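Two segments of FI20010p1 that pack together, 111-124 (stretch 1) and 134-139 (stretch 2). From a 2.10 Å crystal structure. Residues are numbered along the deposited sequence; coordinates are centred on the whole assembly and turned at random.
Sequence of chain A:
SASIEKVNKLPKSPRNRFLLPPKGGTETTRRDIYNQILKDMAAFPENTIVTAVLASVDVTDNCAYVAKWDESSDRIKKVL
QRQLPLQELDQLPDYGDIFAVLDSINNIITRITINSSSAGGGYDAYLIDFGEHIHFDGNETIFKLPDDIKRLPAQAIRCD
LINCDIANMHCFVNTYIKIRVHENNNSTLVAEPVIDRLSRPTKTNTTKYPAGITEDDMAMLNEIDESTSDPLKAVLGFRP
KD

Stretch 1 (111-124) RITINSSSAGGGYD
Stretch 2 (134-139) IHFDGN

Where a strand begins, a glycine can let its partner press directly on the backbone, and G122 of FI20010p1 is a clear case. At phi/psi 84/-161 a CB would jam against the preceding carbonyl; it would also point toward the other stretch, 2.5 Å from H135 NE2 and 2.9 Å from F136 O. With no side chain there, G122 CA approaches F136 O to 3.3 Å.

The glycine belongs to a hairpin. Strand 111-117 leads into a type I turn from S118 to G121, closed by G121 N to S118 O (3.1 Å). The chain then returns as strand 123-124, with D124 N donating to S116 O and N115 N to D124 O, each at 2.9 Å. N115 (chi1 p) adds a side-chain bond, ND2 to D124 OD2, at 3.0 Å.

Stretch 2 extends the sheet antiparallel to this returning strand. Y123 and F136 form the hydrogen-bonded pair, CA atoms 5.0 Å apart: Y123 N donates to F136 O at 2.8 Å (133°), and F136 N to Y123 O at 2.8 Å, nearly straight at 177°. D124 and H135 follow as the non-hydrogen-bonded pair, CA atoms 4.9 Å apart.

Alternation sends Y123 (m) and F136 (t) to one face, where Y123 CD1 meets F136 CD1 at 3.9 Å, at the phenylalanine edge. I114 (m, m) lays CD1 over a face of that ring, 4.1 Å from its centroid in a CH-pi contact, while extended I112 (t, t) brings CD1 within 3.7 Å of F136 CD2. Dispersion and exclusion of water favour this cluster.

On the D124 face, H135 (t, chi2 71°) presents its ring edge to the turn, CE1 lying 3.3 Å from S118 OG and 3.1 Å from G121 O. A water 3.0 Å from H135 ND1 donates weakly to D124 OD1 at 3.4 Å.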

# COMPACT_ATOMS: atom_id res chain seq x y z
N ARG A 111 -0.06 2.35 6.12
CA ARG A 111 -0.10 3.76 5.66
C ARG A 111 -1.23 3.92 4.65
O ARG A 111 -1.41 3.04 3.86
CB ARG A 111 1.27 4.25 5.17
CG ARG A 111 2.38 4.11 6.19
CD ARG A 111 3.55 4.99 5.88
NE ARG A 111 4.17 4.57 4.64
CZ ARG A 111 4.96 5.30 3.91
NH1 ARG A 111 5.27 6.52 4.26
NH2 ARG A 111 5.43 4.81 2.80
N ILE A 112 -1.92 5.03 4.72
CA ILE A 112 -3.12 5.28 3.91
C ILE A 112 -3.22 6.76 3.59
O ILE A 112 -2.70 7.55 4.33
CB ILE A 112 -4.35 4.81 4.72
CG1 ILE A 112 -5.65 4.79 3.92
CG2 ILE A 112 -4.46 5.55 6.03
CD1 ILE A 112 -6.86 4.41 4.69
N THR A 113 -3.88 7.07 2.49
CA THR A 113 -4.22 8.45 2.15
C THR A 113 -5.66 8.47 1.63
O THR A 113 -6.05 7.52 1.00
CB THR A 113 -3.22 9.04 1.16
OG1 THR A 113 -3.64 10.39 1.06
CG2 THR A 113 -3.23 8.36 -0.18
N ILE A 114 -6.42 9.50 1.95
CA ILE A 114 -7.79 9.66 1.42
C ILE A 114 -7.67 10.45 0.12
O ILE A 114 -7.15 11.52 0.14
CB ILE A 114 -8.73 10.35 2.42
CG1 ILE A 114 -8.77 9.62 3.76
CG2 ILE A 114 -10.11 10.45 1.82
CD1 ILE A 114 -9.56 8.38 3.71
N ASN A 115 -8.14 9.90 -0.97
CA ASN A 115 -8.03 10.60 -2.27
C ASN A 115 -9.31 11.35 -2.63
O ASN A 115 -9.21 12.33 -3.27
CB ASN A 115 -7.42 9.71 -3.35
CG ASN A 115 -8.21 8.46 -3.63
OD1 ASN A 115 -7.99 7.43 -3.04
ND2 ASN A 115 -9.12 8.54 -4.57
N SER A 116 -10.47 10.88 -2.19
CA SER A 116 -11.74 11.56 -2.56
C SER A 116 -12.87 11.18 -1.61
O SER A 116 -12.78 10.19 -0.94
CB SER A 116 -12.13 11.26 -3.98
OG SER A 116 -12.61 9.96 -4.13
N SER A 117 -13.91 12.00 -1.65
CA SER A 117 -15.18 11.80 -0.92
C SER A 117 -16.09 10.91 -1.77
O SER A 117 -16.13 11.09 -2.96
CB SER A 117 -15.83 13.12 -0.67
OG SER A 117 -16.92 12.98 0.19
N SER A 118 -16.77 9.97 -1.14
CA SER A 118 -17.69 9.07 -1.85
C SER A 118 -19.10 9.64 -1.77
O SER A 118 -19.52 10.02 -0.70
CB SER A 118 -17.61 7.70 -1.28
OG SER A 118 -16.42 7.07 -1.64
N ALA A 119 -19.80 9.65 -2.89
CA ALA A 119 -21.17 10.17 -3.01
C ALA A 119 -22.13 9.42 -2.09
O ALA A 119 -22.92 10.04 -1.46
CB ALA A 119 -21.61 10.01 -4.44
N GLY A 120 -21.98 8.11 -1.99
CA GLY A 120 -22.92 7.34 -1.16
C GLY A 120 -22.51 7.33 0.29
O GLY A 120 -23.09 6.62 1.04
N GLY A 121 -21.49 8.10 0.65
CA GLY A 121 -20.96 8.08 1.99
C GLY A 121 -19.60 7.42 2.03
O GLY A 121 -19.29 6.51 1.25
N GLY A 122 -18.76 7.88 2.96
CA GLY A 122 -17.42 7.37 3.05
C GLY A 122 -16.48 8.05 2.07
O GLY A 122 -16.74 9.14 1.56
N TYR A 123 -15.36 7.37 1.80
CA TYR A 123 -14.28 7.96 1.02
C TYR A 123 -13.60 6.87 0.20
O TYR A 123 -13.71 5.68 0.49
CB TYR A 123 -13.24 8.64 1.93
CG TYR A 123 -13.83 9.56 2.96
CD1 TYR A 123 -14.25 9.07 4.20
CD2 TYR A 123 -13.99 10.92 2.71
CE1 TYR A 123 -14.80 9.91 5.15
CE2 TYR A 123 -14.54 11.76 3.65
CZ TYR A 123 -14.94 11.25 4.87
OH TYR A 123 -15.49 12.09 5.81
N ASP A 124 -12.89 7.31 -0.84
CA ASP A 124 -11.97 6.46 -1.58
C ASP A 124 -10.58 6.66 -1.00
O ASP A 124 -10.12 7.80 -0.84
CB ASP A 124 -11.99 6.81 -3.07
CG ASP A 124 -11.33 5.74 -3.92
OD1 ASP A 124 -11.35 4.56 -3.52
OD2 ASP A 124 -10.80 6.08 -5.00
N ILE A 134 -9.16 1.11 -1.59
CA ILE A 134 -10.24 0.53 -0.76
C ILE A 134 -11.23 1.63 -0.39
O ILE A 134 -10.87 2.77 -0.43
CB ILE A 134 -9.65 -0.10 0.51
CG1 ILE A 134 -8.83 0.90 1.30
CG2 ILE A 134 -8.84 -1.34 0.17
CD1 ILE A 134 -9.55 1.39 2.50
N HIS A 135 -12.44 1.23 -0.07
CA HIS A 135 -13.46 2.19 0.39
C HIS A 135 -13.25 2.41 1.89
O HIS A 135 -13.04 1.45 2.60
CB HIS A 135 -14.86 1.69 0.06
CG HIS A 135 -15.88 2.67 0.47
ND1 HIS A 135 -16.06 3.85 -0.17
CD2 HIS A 135 -16.76 2.67 1.48
CE1 HIS A 135 -17.00 4.52 0.41
NE2 HIS A 135 -17.44 3.82 1.41
N PHE A 136 -13.30 3.65 2.33
CA PHE A 136 -13.09 3.97 3.75
C PHE A 136 -14.39 4.55 4.29
O PHE A 136 -14.74 5.66 3.94
CB PHE A 136 -11.90 4.92 3.85
CG PHE A 136 -11.43 5.32 5.22
CD1 PHE A 136 -11.95 6.43 5.85
CD2 PHE A 136 -10.41 4.64 5.84
CE1 PHE A 136 -11.48 6.81 7.09
CE2 PHE A 136 -9.95 5.02 7.08
CZ PHE A 136 -10.49 6.11 7.70
N ASP A 137 -15.03 3.80 5.17
CA ASP A 137 -16.34 4.16 5.77
C ASP A 137 -16.26 5.42 6.61
O ASP A 137 -17.20 6.14 6.60
CB ASP A 137 -16.88 3.03 6.62
CG ASP A 137 -17.46 1.94 5.78
OD1 ASP A 137 -17.87 2.25 4.70
OD2 ASP A 137 -17.47 0.84 6.22
N GLY A 138 -15.17 5.63 7.31
CA GLY A 138 -15.01 6.77 8.23
C GLY A 138 -15.20 6.34 9.68
O GLY A 138 -15.18 7.18 10.53
N ASN A 139 -15.43 5.06 9.92
CA ASN A 139 -15.58 4.52 11.28
C ASN A 139 -14.29 3.79 11.67
O ASN A 139 -14.24 3.25 12.73
CB ASN A 139 -16.73 3.51 11.32
CG ASN A 139 -16.47 2.35 10.40
OD1 ASN A 139 -15.58 2.42 9.58
ND2 ASN A 139 -17.22 1.29 10.51
O HOH W 1 -14.57 3.92 -2.82